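Periplasmic binding protein (Veillonella parvula, PDB 4LJS) probably binds a small ligand, such as a metal chelate, in the periplasm and delivers it to an ABC-type importer. Local coordinates at residues P74-V79 and A86-P91; M106-L111 and T127-R132; Q176-S181 and D301-V306. One frame throughout, in Å; residues are numbered along the deposited sequence.

Interaction 1 of 3, residues P74-V79 and A86-P91; sequences PDRKYV and AYDKIP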
ATOM      1  N   PRO A  74     -11.067  -7.794  -2.471  1.00 39.35           N
ATOM      2  CA  PRO A  74     -12.122  -8.394  -3.293  1.00 41.28           C
ATOM      3  C   PRO A  74     -11.934  -9.880  -3.573  1.00 42.59           C
ATOM      4  O   PRO A  74     -12.919 -10.560  -3.827  1.00 46.95           O
ATOM      5  CB  PRO A  74     -12.033  -7.613  -4.612  1.00 40.34           C
ATOM      6  CG  PRO A  74     -11.304  -6.368  -4.278  1.00 38.71           C
ATOM      7  CD  PRO A  74     -10.355  -6.722  -3.186  1.00 36.28           C
ATOM      8  N   ASP A  75     -10.701 -10.368  -3.545  1.00 52.21           N
ATOM      9  CA  ASP A  75     -10.424 -11.764  -3.871  1.00 47.82           C
ATOM     10  C   ASP A  75      -9.012 -12.168  -3.444  1.00 52.08           C
ATOM     11  O   ASP A  75      -8.118 -11.332  -3.382  1.00 38.72           O
ATOM     12  CB  ASP A  75     -10.580 -11.990  -5.371  1.00 53.55           C
ATOM     13  CG  ASP A  75     -10.414 -13.439  -5.752  1.00 62.31           C
ATOM     14  OD1 ASP A  75     -10.879 -14.306  -4.981  1.00 72.28           O
ATOM     15  OD2 ASP A  75      -9.815 -13.712  -6.809  1.00 57.00           O
ATOM     16  N   ARG A  76      -8.817 -13.454  -3.171  1.00 39.04           N
ATOM     17  CA  ARG A  76      -7.506 -13.979  -2.780  1.00 35.13           C
ATOM     18  C   ARG A  76      -6.408 -13.753  -3.827  1.00 34.26           C
ATOM     19  O   ARG A  76      -5.232 -13.660  -3.480  1.00 44.14           O
ATOM     20  CB  ARG A  76      -7.613 -15.473  -2.429  1.00 34.27           C
ATOM     21  CG  ARG A  76      -8.060 -16.364  -3.588  1.00 32.20           C
ATOM     22  CD  ARG A  76      -8.393 -17.774  -3.123  1.00 38.27           C
ATOM     23  NE  ARG A  76      -7.335 -18.393  -2.322  1.00 46.04           N
ATOM     24  CZ  ARG A  76      -6.265 -19.007  -2.828  1.00 47.57           C
ATOM     25  NH1 ARG A  76      -6.090 -19.077  -4.143  1.00 45.45           N
ATOM     26  NH2 ARG A  76      -5.363 -19.551  -2.015  1.00 42.31           N
ATOM     27  N   LYS A  77      -6.783 -13.659  -5.100  1.00 36.48           N
ATOM     28  CA  LYS A  77      -5.798 -13.469  -6.169  1.00 40.12           C
ATOM     29  C   LYS A  77      -5.065 -12.130  -6.066  1.00 41.10           C
ATOM     30  O   LYS A  77      -4.016 -11.951  -6.673  1.00 40.44           O
ATOM     31  CB  LYS A  77      -6.447 -13.566  -7.549  1.00 41.50           C
ATOM     32  CG  LYS A  77      -6.963 -14.943  -7.920  1.00 57.27           C
ATOM     33  CD  LYS A  77      -7.736 -14.868  -9.231  1.00 70.00           C
ATOM     34  CE  LYS A  77      -8.454 -16.168  -9.546  1.00 75.96           C
ATOM     35  NZ  LYS A  77      -9.385 -16.002 -10.699  1.00 79.72           N
ATOM     36  N   TYR A  78      -5.629 -11.192  -5.315  1.00 39.63           N
ATOM     37  CA  TYR A  78      -5.017  -9.881  -5.145  1.00 38.33           C
ATOM     38  C   TYR A  78      -3.974  -9.919  -4.045  1.00 35.15           C
ATOM     39  O   TYR A  78      -3.215  -8.981  -3.886  1.00 28.85           O
ATOM     40  CB  TYR A  78      -6.066  -8.839  -4.776  1.00 40.29           C
ATOM     41  CG  TYR A  78      -7.064  -8.542  -5.864  1.00 51.54           C
ATOM     42  CD1 TYR A  78      -8.072  -9.441  -6.169  1.00 54.31           C
ATOM     43  CD2 TYR A  78      -7.010  -7.352  -6.574  1.00 55.84           C
ATOM     44  CE1 TYR A  78      -8.988  -9.170  -7.157  1.00 58.20           C
ATOM     45  CE2 TYR A  78      -7.927  -7.071  -7.562  1.00 57.65           C
ATOM     46  CZ  TYR A  78      -8.916  -7.983  -7.849  1.00 54.68           C
ATOM     47  OH  TYR A  78      -9.833  -7.712  -8.838  1.00 53.68           O
ATOM     48  N   VAL A  79      -3.967 -10.998  -3.269  1.00 36.71           N
ATOM     49  CA  VAL A  79      -2.991 -11.181  -2.204  1.00 37.74           C
ATOM     50  C   VAL A  79      -1.747 -11.844  -2.797  1.00 42.22           C
ATOM     51  O   VAL A  79      -1.870 -12.686  -3.691  1.00 41.78           O
ATOM     52  CB  VAL A  79      -3.593 -12.058  -1.072  1.00 40.51           C
ATOM     53  CG1 VAL A  79      -2.559 -12.384  -0.006  1.00 40.03           C
ATOM     54  CG2 VAL A  79      -4.791 -11.360  -0.455  1.00 33.23           C
ATOM     55  N   ALA A  86      -2.579 -18.138   4.392  1.00 45.86           N
ATOM     56  CA  ALA A  86      -2.936 -17.476   5.640  1.00 42.71           C
ATOM     57  C   ALA A  86      -4.187 -16.626   5.447  1.00 40.32           C
ATOM     58  O   ALA A  86      -5.075 -16.614   6.298  1.00 42.41           O
ATOM     59  CB  ALA A  86      -1.772 -16.614   6.136  1.00 34.45           C
ATOM     60  N   TYR A  87      -4.245 -15.912   4.325  1.00 29.60           N
ATOM     61  CA  TYR A  87      -5.422 -15.123   3.989  1.00 32.73           C
ATOM     62  C   TYR A  87      -6.694 -15.958   4.025  1.00 38.66           C
ATOM     63  O   TYR A  87      -7.698 -15.540   4.613  1.00 34.58           O
ATOM     64  CB  TYR A  87      -5.286 -14.471   2.611  1.00 29.50           C
ATOM     65  CG  TYR A  87      -6.518 -13.677   2.243  1.00 32.90           C
ATOM     66  CD1 TYR A  87      -6.780 -12.458   2.852  1.00 28.32           C
ATOM     67  CD2 TYR A  87      -7.430 -14.154   1.302  1.00 33.69           C
ATOM     68  CE1 TYR A  87      -7.920 -11.731   2.536  1.00 32.31           C
ATOM     69  CE2 TYR A  87      -8.563 -13.433   0.973  1.00 30.09           C
ATOM     70  CZ  TYR A  87      -8.804 -12.220   1.594  1.00 37.01           C
ATOM     71  OH  TYR A  87      -9.935 -11.496   1.276  1.00 39.11           O
ATOM     72  N   ASP A  88      -6.639 -17.137   3.403  1.00 35.00           N
ATOM     73  CA  ASP A  88      -7.798 -18.027   3.323  1.00 38.39           C
ATOM     74  C   ASP A  88      -8.338 -18.428   4.695  1.00 40.33           C
ATOM     75  O   ASP A  88      -9.525 -18.710   4.833  1.00 40.77           O
ATOM     76  CB  ASP A  88      -7.472 -19.299   2.517  1.00 33.88           C
ATOM     77  CG  ASP A  88      -7.155 -19.009   1.051  1.00 47.92           C
ATOM     78  OD1 ASP A  88      -7.524 -17.928   0.546  1.00 48.91           O
ATOM     79  OD2 ASP A  88      -6.540 -19.876   0.397  1.00 55.14           O
ATOM     80  N   LYS A  89      -7.476 -18.462   5.706  1.00 41.39           N
ATOM     81  CA  LYS A  89      -7.904 -18.901   7.036  1.00 42.44           C
ATOM     82  C   LYS A  89      -8.682 -17.841   7.820  1.00 36.09           C
ATOM     83  O   LYS A  89      -9.327 -18.153   8.816  1.00 37.23           O
ATOM     84  CB  LYS A  89      -6.707 -19.353   7.863  1.00 47.49           C
ATOM     85  CG  LYS A  89      -6.103 -20.681   7.448  1.00 54.14           C
ATOM     86  CD  LYS A  89      -5.001 -21.063   8.423  1.00 64.92           C
ATOM     87  CE  LYS A  89      -5.481 -20.924   9.872  1.00 69.00           C
ATOM     88  NZ  LYS A  89      -4.381 -21.055  10.873  1.00 71.38           N
ATOM     89  N   ILE A  90      -8.595 -16.587   7.393  1.00 36.50           N
ATOM     90  CA  ILE A  90      -9.270 -15.504   8.105  1.00 38.87           C
ATOM     91  C   ILE A  90     -10.776 -15.740   8.112  1.00 41.93           C
ATOM     92  O   ILE A  90     -11.394 -15.854   7.054  1.00 39.65           O
ATOM     93  CB  ILE A  90      -8.933 -14.136   7.489  1.00 36.28           C
ATOM     94  CG1 ILE A  90      -7.427 -13.864   7.611  1.00 30.61           C
ATOM     95  CG2 ILE A  90      -9.723 -13.012   8.165  1.00 29.02           C
ATOM     96  CD1 ILE A  90      -6.971 -12.664   6.795  1.00 31.71           C
ATOM     97  N   PRO A  91     -11.362 -15.855   9.317  1.00 45.47           N
ATOM     98  CA  PRO A  91     -12.792 -16.123   9.519  1.00 43.72           C
ATOM     99  C   PRO A  91     -13.737 -15.120   8.829  1.00 41.97           C
ATOM    100  O   PRO A  91     -14.648 -15.549   8.127  1.00 44.87           O
ATOM    101  CB  PRO A  91     -12.944 -16.046  11.041  1.00 40.74           C
ATOM    102  CG  PRO A  91     -11.598 -16.424  11.566  1.00 40.30           C
ATOM    103  CD  PRO A  91     -10.621 -15.835  10.592  1.00 47.04           C
TER
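Asp88 OD2 receives the shortest bond of this contact, 2.7 Å from Arg76 NH2, along its syn lone pair. The other carboxylate oxygen is taken by the inner nitrogen: Arg76 NE lies 2.9 Å from Asp88 OD1, with a nearly straight N-H...O angle of 169°. A further bond from NE to OD2 is weak. Arg76 therefore holds the carboxylate side-on, one nitrogen to each oxygen, although the guanidinium and carboxylate planes are turned 37° apart. The arginine chain begins with CG between its backbone N and carbonyl carbon (chi1 62°) and bends at chi3, which brings the NE edge round to Asp88. With an alanine here, Asp88 would probably lose its countercharge across the contact and its carboxylate would be freer to turn.

Beside the salt bridge the contact is apolar. Val79 CG2 stands over one face of the Tyr87 ring, 4.0 Å from the centroid, in a CH-pi contact for which the beta-branched valine, with a methyl close to the backbone, is well shaped. Arg76 CA lies 3.9 Å from Tyr87 CE2, oblique to the ring. Outside the pair, Lys93 makes a cation-pi contact with Tyr87, and Ile55 of helix 52-60 also touches it. Salt bridge and ring together fold the 3-10 turn 76-78 back on helix 84-89, a beta-to-alpha connection after strand 67-71 in a Rossmann-like lobe.

Interaction 2 of 3, residues M106-L111 and T127-R132; sequences MKPDLL and TFWQAR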
HETATM    1  N   MSE A 106     -17.450  -9.338  17.489  1.00 37.55           N
HETATM    2  CA  MSE A 106     -16.170 -10.012  17.317  1.00 41.32           C
HETATM    3  C   MSE A 106     -15.232  -9.795  18.496  1.00 41.11           C
HETATM    4  O   MSE A 106     -14.292 -10.566  18.687  1.00 35.07           O
HETATM    5  CB  MSE A 106     -15.482  -9.497  16.053  1.00 41.75           C
HETATM    6  CG  MSE A 106     -16.159  -9.901  14.777  1.00 42.89           C
HETATM    7 SE   MSE A 106     -15.328  -9.032  13.251  0.56 38.24          SE
HETATM    8  CE  MSE A 106     -16.763  -9.383  11.970  1.00 33.75           C
ATOM      9  N   LYS A 107     -15.471  -8.719  19.245  1.00 41.40           N
ATOM     10  CA  LYS A 107     -14.657  -8.359  20.407  1.00 42.95           C
ATOM     11  C   LYS A 107     -13.168  -8.287  20.084  1.00 34.47           C
ATOM     12  O   LYS A 107     -12.375  -9.085  20.591  1.00 40.26           O
ATOM     13  CB  LYS A 107     -14.905  -9.335  21.571  1.00 47.74           C
ATOM     14  CG  LYS A 107     -16.311  -9.258  22.130  1.00 58.35           C
ATOM     15  CD  LYS A 107     -16.487 -10.124  23.369  1.00 60.88           C
ATOM     16  CE  LYS A 107     -15.655  -9.611  24.533  1.00 61.16           C
ATOM     17  NZ  LYS A 107     -16.152 -10.175  25.822  1.00 73.02           N
ATOM     18  N   PRO A 108     -12.782  -7.335  19.229  1.00 43.94           N
ATOM     19  CA  PRO A 108     -11.361  -7.223  18.900  1.00 45.06           C
ATOM     20  C   PRO A 108     -10.588  -6.641  20.079  1.00 46.65           C
ATOM     21  O   PRO A 108     -11.178  -5.971  20.933  1.00 40.90           O
ATOM     22  CB  PRO A 108     -11.361  -6.217  17.753  1.00 36.47           C
ATOM     23  CG  PRO A 108     -12.532  -5.322  18.068  1.00 38.15           C
ATOM     24  CD  PRO A 108     -13.580  -6.255  18.615  1.00 39.36           C
ATOM     25  N   ASP A 109      -9.286  -6.897  20.132  1.00 36.16           N
ATOM     26  CA  ASP A 109      -8.444  -6.201  21.087  1.00 36.68           C
ATOM     27  C   ASP A 109      -7.504  -5.236  20.350  1.00 40.34           C
ATOM     28  O   ASP A 109      -6.837  -4.409  20.962  1.00 41.79           O
ATOM     29  CB  ASP A 109      -7.706  -7.175  22.041  1.00 40.96           C
ATOM     30  CG  ASP A 109      -6.810  -8.172  21.316  1.00 42.86           C
ATOM     31  OD1 ASP A 109      -6.658  -8.080  20.077  1.00 44.09           O
ATOM     32  OD2 ASP A 109      -6.242  -9.050  22.005  1.00 50.87           O
ATOM     33  N   LEU A 110      -7.475  -5.342  19.027  1.00 39.70           N
ATOM     34  CA  LEU A 110      -6.798  -4.359  18.188  1.00 32.12           C
ATOM     35  C   LEU A 110      -7.568  -4.189  16.890  1.00 30.60           C
ATOM     36  O   LEU A 110      -7.957  -5.177  16.252  1.00 28.55           O
ATOM     37  CB  LEU A 110      -5.348  -4.772  17.891  1.00 30.72           C
ATOM     38  CG  LEU A 110      -4.613  -3.958  16.811  1.00 30.68           C
ATOM     39  CD1 LEU A 110      -4.408  -2.485  17.198  1.00 27.39           C
ATOM     40  CD2 LEU A 110      -3.281  -4.598  16.433  1.00 31.48           C
ATOM     41  N   LEU A 111      -7.811  -2.939  16.516  1.00 30.30           N
ATOM     42  CA  LEU A 111      -8.374  -2.637  15.202  1.00 34.01           C
ATOM     43  C   LEU A 111      -7.349  -1.839  14.406  1.00 33.11           C
ATOM     44  O   LEU A 111      -6.805  -0.847  14.899  1.00 34.05           O
ATOM     45  CB  LEU A 111      -9.700  -1.869  15.305  1.00 26.07           C
ATOM     46  CG  LEU A 111     -10.808  -2.531  16.139  1.00 27.50           C
ATOM     47  CD1 LEU A 111     -10.707  -2.098  17.587  1.00 21.22           C
ATOM     48  CD2 LEU A 111     -12.192  -2.229  15.574  1.00 26.66           C
ATOM     49  N   THR A 127     -10.887   6.350  21.334  1.00 43.84           N
ATOM     50  CA  THR A 127     -11.418   6.588  22.671  1.00 44.79           C
ATOM     51  C   THR A 127     -12.539   5.603  23.018  1.00 45.12           C
ATOM     52  O   THR A 127     -12.624   5.110  24.143  1.00 42.64           O
ATOM     53  CB  THR A 127     -11.913   8.039  22.808  1.00 38.19           C
ATOM     54  OG1 THR A 127     -10.782   8.920  22.813  1.00 52.78           O
ATOM     55  CG2 THR A 127     -12.694   8.234  24.104  1.00 36.46           C
ATOM     56  N   PHE A 128     -13.389   5.315  22.039  1.00 37.81           N
ATOM     57  CA  PHE A 128     -14.472   4.362  22.219  1.00 38.86           C
ATOM     58  C   PHE A 128     -13.914   2.977  22.530  1.00 38.12           C
ATOM     59  O   PHE A 128     -14.347   2.319  23.475  1.00 41.50           O
ATOM     60  CB  PHE A 128     -15.338   4.325  20.958  1.00 36.90           C
ATOM     61  CG  PHE A 128     -16.388   3.256  20.966  1.00 39.99           C
ATOM     62  CD1 PHE A 128     -16.113   1.986  20.471  1.00 36.62           C
ATOM     63  CD2 PHE A 128     -17.663   3.522  21.440  1.00 40.80           C
ATOM     64  CE1 PHE A 128     -17.091   0.993  20.469  1.00 30.55           C
ATOM     65  CE2 PHE A 128     -18.642   2.532  21.440  1.00 40.25           C
ATOM     66  CZ  PHE A 128     -18.350   1.263  20.948  1.00 30.51           C
ATOM     67  N   TRP A 129     -12.948   2.545  21.730  1.00 41.25           N
ATOM     68  CA  TRP A 129     -12.375   1.212  21.866  1.00 39.73           C
ATOM     69  C   TRP A 129     -11.490   1.067  23.095  1.00 43.52           C
ATOM     70  O   TRP A 129     -11.403  -0.013  23.678  1.00 47.02           O
ATOM     71  CB  TRP A 129     -11.610   0.832  20.595  1.00 36.14           C
ATOM     72  CG  TRP A 129     -12.545   0.550  19.470  1.00 34.00           C
ATOM     73  CD1 TRP A 129     -12.751   1.315  18.358  1.00 23.94           C
ATOM     74  CD2 TRP A 129     -13.444  -0.563  19.367  1.00 34.70           C
ATOM     75  NE1 TRP A 129     -13.717   0.742  17.563  1.00 29.61           N
ATOM     76  CE2 TRP A 129     -14.156  -0.414  18.157  1.00 28.49           C
ATOM     77  CE3 TRP A 129     -13.710  -1.677  20.177  1.00 31.48           C
ATOM     78  CZ2 TRP A 129     -15.118  -1.334  17.735  1.00 25.97           C
ATOM     79  CZ3 TRP A 129     -14.667  -2.593  19.762  1.00 25.51           C
ATOM     80  CH2 TRP A 129     -15.359  -2.417  18.545  1.00 28.79           C
ATOM     81  N   GLN A 130     -10.839   2.156  23.491  1.00 41.14           N
ATOM     82  CA  GLN A 130      -9.986   2.120  24.668  1.00 48.68           C
ATOM     83  C   GLN A 130     -10.825   1.898  25.925  1.00 52.54           C
ATOM     84  O   GLN A 130     -10.350   1.345  26.916  1.00 51.88           O
ATOM     85  CB  GLN A 130      -9.127   3.384  24.765  1.00 46.87           C
ATOM     86  CG  GLN A 130      -7.923   3.350  23.818  1.00 59.71           C
ATOM     87  CD  GLN A 130      -7.274   4.710  23.615  1.00 71.37           C
ATOM     88  OE1 GLN A 130      -7.757   5.722  24.118  1.00 77.29           O
ATOM     89  NE2 GLN A 130      -6.173   4.735  22.871  1.00 73.06           N
ATOM     90  N   ALA A 131     -12.087   2.304  25.868  1.00 46.56           N
ATOM     91  CA  ALA A 131     -12.991   2.079  26.984  1.00 51.81           C
ATOM     92  C   ALA A 131     -13.439   0.617  27.002  1.00 52.39           C
ATOM     93  O   ALA A 131     -13.934   0.121  28.012  1.00 53.40           O
ATOM     94  CB  ALA A 131     -14.188   3.005  26.885  1.00 53.53           C
ATOM     95  N   ARG A 132     -13.264  -0.063  25.871  1.00 45.12           N
ATOM     96  CA  ARG A 132     -13.592  -1.478  25.765  1.00 39.92           C
ATOM     97  C   ARG A 132     -12.329  -2.329  25.869  1.00 44.69           C
ATOM     98  O   ARG A 132     -12.332  -3.500  25.504  1.00 49.33           O
ATOM     99  CB  ARG A 132     -14.329  -1.757  24.450  1.00 36.75           C
ATOM    100  CG  ARG A 132     -15.555  -0.870  24.251  1.00 36.14           C
ATOM    101  CD  ARG A 132     -16.406  -1.283  23.045  1.00 39.42           C
ATOM    102  NE  ARG A 132     -17.006  -2.619  23.168  1.00 34.98           N
ATOM    103  CZ  ARG A 132     -18.028  -2.925  23.966  1.00 36.00           C
ATOM    104  NH1 ARG A 132     -18.574  -1.999  24.748  1.00 35.47           N
ATOM    105  NH2 ARG A 132     -18.507  -4.170  23.996  1.00 32.81           N
TER
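Pro108 and Leu111 approach Trp129 from a chain that has just changed course: Lys107 ends the preceding helix with a positive phi of 53°, Pro108 carries the loop onward, and strand 110-113 begins two residues later. Opposite them, segment 127-132 begins on the end of a short helix and runs on into loop, with Arg132 N bonded to Trp129 O. No hydrogen bond crosses, so the contact rests on the indole.

Leucine suits its place because both branches of its fork meet the ring system; CG lies anti to the carbonyl carbon (chi1 -56°), which turns the fork onto the indole. Leu111 CD1 sits over the five-membered ring, 3.7 Å from its centroid and 15° off the normal, while Leu111 CD2 comes 3.7 Å from Trp129 CZ2. At the far rim, Pro108 CG reaches Trp129 CZ3 at 3.9 Å, its compact ring crossing the indole at about a right angle. The other indole face is covered by Phe128 CD1, and the buried NE1 is satisfied by Leu123 O.

Around this core, Val103 and Leu104 of helix 100-106 also touch Trp129. The contact lies inside the beta-alpha-beta unit of strand 110-113, helix 126-130 and strand 135-138, where the backbone of Leu111 pairs with Asn135 and Tyr137.

Interaction 3 of 3, residues Q176-S181 and D301-V306; sequences QEMQQS and DSIDIV. Unlike the reference sequence in segment 301-306: Ser302 (reference Gly).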
ATOM      1  N   GLN A 176      14.480  -3.595   5.424  1.00 30.06           N
ATOM      2  CA  GLN A 176      15.833  -3.564   4.895  1.00 35.13           C
ATOM      3  C   GLN A 176      15.905  -4.070   3.452  1.00 40.51           C
ATOM      4  O   GLN A 176      16.666  -3.542   2.643  1.00 36.62           O
ATOM      5  CB  GLN A 176      16.786  -4.365   5.782  1.00 44.71           C
ATOM      6  CG  GLN A 176      18.254  -4.126   5.444  1.00 62.13           C
ATOM      7  CD  GLN A 176      19.187  -5.145   6.073  1.00 78.96           C
ATOM      8  OE1 GLN A 176      20.219  -4.789   6.644  1.00 79.82           O
ATOM      9  NE2 GLN A 176      18.837  -6.421   5.958  1.00 89.22           N
ATOM     10  N   GLU A 177      15.118  -5.096   3.137  1.00 41.83           N
ATOM     11  CA  GLU A 177      15.066  -5.640   1.783  1.00 40.10           C
ATOM     12  C   GLU A 177      14.672  -4.540   0.802  1.00 37.69           C
ATOM     13  O   GLU A 177      15.291  -4.366  -0.251  1.00 35.67           O
ATOM     14  CB  GLU A 177      14.057  -6.791   1.726  1.00 50.32           C
ATOM     15  CG  GLU A 177      13.667  -7.252   0.330  1.00 58.57           C
ATOM     16  CD  GLU A 177      12.745  -8.468   0.350  1.00 64.19           C
ATOM     17  OE1 GLU A 177      12.115  -8.730   1.403  1.00 58.06           O
ATOM     18  OE2 GLU A 177      12.660  -9.166  -0.686  1.00 66.92           O
HETATM   19  N   MSE A 178      13.638  -3.792   1.167  1.00 34.19           N
HETATM   20  CA  MSE A 178      13.138  -2.705   0.338  1.00 31.88           C
HETATM   21  C   MSE A 178      14.146  -1.560   0.228  1.00 36.53           C
HETATM   22  O   MSE A 178      14.420  -1.055  -0.868  1.00 35.00           O
HETATM   23  CB  MSE A 178      11.802  -2.207   0.896  1.00 26.24           C
HETATM   24  CG  MSE A 178      10.682  -3.231   0.737  1.00 28.86           C
HETATM   25 SE   MSE A 178       8.913  -2.633   1.341  0.71 44.33          SE
HETATM   26  CE  MSE A 178       9.275  -2.361   3.211  1.00 29.61           C
ATOM     27  N   GLN A 179      14.706  -1.160   1.363  1.00 30.56           N
ATOM     28  CA  GLN A 179      15.668  -0.064   1.379  1.00 35.58           C
ATOM     29  C   GLN A 179      16.940  -0.396   0.597  1.00 38.97           C
ATOM     30  O   GLN A 179      17.469   0.446  -0.129  1.00 39.01           O
ATOM     31  CB  GLN A 179      16.029   0.307   2.814  1.00 35.08           C
ATOM     32  CG  GLN A 179      14.873   0.866   3.631  1.00 34.75           C
ATOM     33  CD  GLN A 179      15.320   1.277   5.025  1.00 40.65           C
ATOM     34  OE1 GLN A 179      16.250   0.693   5.583  1.00 46.98           O
ATOM     35  NE2 GLN A 179      14.672   2.293   5.586  1.00 39.19           N
ATOM     36  N   GLN A 180      17.436  -1.618   0.756  1.00 34.92           N
ATOM     37  CA  GLN A 180      18.638  -2.042   0.048  1.00 39.72           C
ATOM     38  C   GLN A 180      18.404  -2.092  -1.459  1.00 42.82           C
ATOM     39  O   GLN A 180      19.307  -1.818  -2.252  1.00 39.45           O
ATOM     40  CB  GLN A 180      19.104  -3.409   0.548  1.00 40.40           C
ATOM     41  CG  GLN A 180      19.729  -3.368   1.928  1.00 55.67           C
ATOM     42  CD  GLN A 180      20.201  -4.727   2.408  1.00 68.45           C
ATOM     43  OE1 GLN A 180      19.967  -5.749   1.761  1.00 75.10           O
ATOM     44  NE2 GLN A 180      20.869  -4.743   3.552  1.00 69.43           N
ATOM     45  N   SER A 181      17.182  -2.452  -1.838  1.00 34.99           N
ATOM     46  CA  SER A 181      16.809  -2.555  -3.235  1.00 33.36           C
ATOM     47  C   SER A 181      16.813  -1.180  -3.912  1.00 38.18           C
ATOM     48  O   SER A 181      17.387  -1.012  -4.994  1.00 37.67           O
ATOM     49  CB  SER A 181      15.434  -3.212  -3.350  1.00 33.46           C
ATOM     50  OG  SER A 181      15.056  -3.332  -4.701  1.00 46.24           O
ATOM     51  N   ASP A 301       6.143  -4.637  -4.123  1.00 37.33           N
ATOM     52  CA  ASP A 301       5.681  -4.846  -5.499  1.00 35.85           C
ATOM     53  C   ASP A 301       5.914  -3.600  -6.363  1.00 35.91           C
ATOM     54  O   ASP A 301       6.356  -3.699  -7.513  1.00 34.82           O
ATOM     55  CB  ASP A 301       4.191  -5.223  -5.529  1.00 38.45           C
ATOM     56  CG  ASP A 301       3.912  -6.586  -4.919  1.00 52.92           C
ATOM     57  OD1 ASP A 301       3.819  -6.682  -3.678  1.00 61.42           O
ATOM     58  OD2 ASP A 301       3.767  -7.563  -5.680  1.00 64.94           O
ATOM     59  N   SER A 302       5.601  -2.429  -5.815  1.00 29.38           N
ATOM     60  CA  SER A 302       5.772  -1.193  -6.570  1.00 36.20           C
ATOM     61  C   SER A 302       7.238  -0.816  -6.764  1.00 37.15           C
ATOM     62  O   SER A 302       7.613  -0.351  -7.841  1.00 39.32           O
ATOM     63  CB  SER A 302       4.994  -0.035  -5.954  1.00 37.60           C
ATOM     64  OG  SER A 302       5.239   0.110  -4.570  1.00 43.45           O
ATOM     65  N   ILE A 303       8.058  -1.022  -5.733  1.00 34.59           N
ATOM     66  CA  ILE A 303       9.504  -0.830  -5.862  1.00 37.66           C
ATOM     67  C   ILE A 303      10.050  -1.634  -7.042  1.00 36.87           C
ATOM     68  O   ILE A 303      10.785  -1.111  -7.878  1.00 40.90           O
ATOM     69  CB  ILE A 303      10.263  -1.250  -4.587  1.00 37.31           C
ATOM     70  CG1 ILE A 303      10.047  -0.236  -3.465  1.00 37.14           C
ATOM     71  CG2 ILE A 303      11.755  -1.355  -4.867  1.00 30.27           C
ATOM     72  CD1 ILE A 303      10.543  -0.728  -2.117  1.00 34.88           C
ATOM     73  N   ASP A 304       9.671  -2.904  -7.112  1.00 34.27           N
ATOM     74  CA  ASP A 304      10.103  -3.785  -8.197  1.00 33.26           C
ATOM     75  C   ASP A 304       9.623  -3.339  -9.575  1.00 38.36           C
ATOM     76  O   ASP A 304      10.403  -3.305 -10.531  1.00 34.73           O
ATOM     77  CB  ASP A 304       9.665  -5.227  -7.932  1.00 38.93           C
ATOM     78  CG  ASP A 304      10.487  -5.891  -6.836  1.00 49.52           C
ATOM     79  OD1 ASP A 304      11.526  -5.320  -6.438  1.00 50.30           O
ATOM     80  OD2 ASP A 304      10.101  -6.984  -6.374  1.00 62.86           O
ATOM     81  N   ILE A 305       8.344  -2.998  -9.680  1.00 29.66           N
ATOM     82  CA  ILE A 305       7.791  -2.565 -10.956  1.00 34.93           C
ATOM     83  C   ILE A 305       8.416  -1.250 -11.416  1.00 36.92           C
ATOM     84  O   ILE A 305       8.821  -1.112 -12.574  1.00 37.66           O
ATOM     85  CB  ILE A 305       6.259  -2.438 -10.899  1.00 34.92           C
ATOM     86  CG1 ILE A 305       5.641  -3.826 -10.695  1.00 32.24           C
ATOM     87  CG2 ILE A 305       5.723  -1.763 -12.167  1.00 28.16           C
ATOM     88  CD1 ILE A 305       4.138  -3.829 -10.541  1.00 33.65           C
ATOM     89  N   VAL A 306       8.522  -0.292 -10.504  1.00 31.12           N
ATOM     90  CA  VAL A 306       9.067   1.005 -10.864  1.00 29.96           C
ATOM     91  C   VAL A 306      10.571   0.945 -11.181  1.00 33.35           C
ATOM     92  O   VAL A 306      11.016   1.486 -12.195  1.00 33.32           O
ATOM     93  CB  VAL A 306       8.741   2.066  -9.804  1.00 35.53           C
ATOM     94  CG1 VAL A 306       9.383   3.384 -10.172  1.00 30.50           C
ATOM     95  CG2 VAL A 306       7.221   2.227  -9.691  1.00 31.28           C
TER
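Ile303 lies between two residues of the facing helix, one branch for each: CD1 meets Met178, and CG2 meets Ser181 one turn farther on. The main touch is Ile303 CD1 against Met178 CB, at 3.6 Å, with Met178 CG nearly as close at 3.8 Å. The two side chains cross at about a right angle, and the methyl end of Ile303 meets the base of Met178. In Met178, present as selenomethionine, chi3 (-63°) then turns CE away from Ile303.

The isoleucine's first torsion explains the fork: CG1 lies anti to the carbonyl carbon (chi1 -73°) and CG2 anti to the backbone N, so the two branches diverge toward Met178 and Ser181. Ile303 CG2 comes within 3.9 Å of Ser181 OG. That meeting is a plain van der Waals contact, and the short serine side chain lets the methyl come up against it. Asp304 OD1, at 4.4 Å from Ser181 OG, is too distant for a hydrogen bond. A bound phosphate, probably from the crystallisation liquor, lies about 6 Å from the serine side chain.

The segments 176-181 and 301-306 run nearly parallel, their axes 18° apart and 10.6 Å at closest approach. Tyr155 and Ile158 of helix 151-164 also touch Met178, and Met151 of that helix reaches Ile303. Elsewhere round helix 299-310, Ile305 and Val306 pack on Leu287 of strand 284-288, so this helix touches both helix 168-188 and the mixed sheet.

The three contacts follow one another along the chain, none nested in another. Interactions 1 and 2, with centres 24 Å apart, belong to the lobe of the parallel sheet 67-71, 47-50, 110-113, 135-138: the first follows one of its edge strands, 67-71, the second joins a strand and helix near its other edge. Interaction 3 lies 23 Å from interaction 1 and 34 Å from interaction 2, centre to centre, and ties the long helix 168-188 to helix 299-310, beside the mixed sheet of the second lobe. Arg298 connects two of them, bonding to Tyr78 O and Asp301. This layout is consistent with the two-lobed, helix-linked binding proteins of this family.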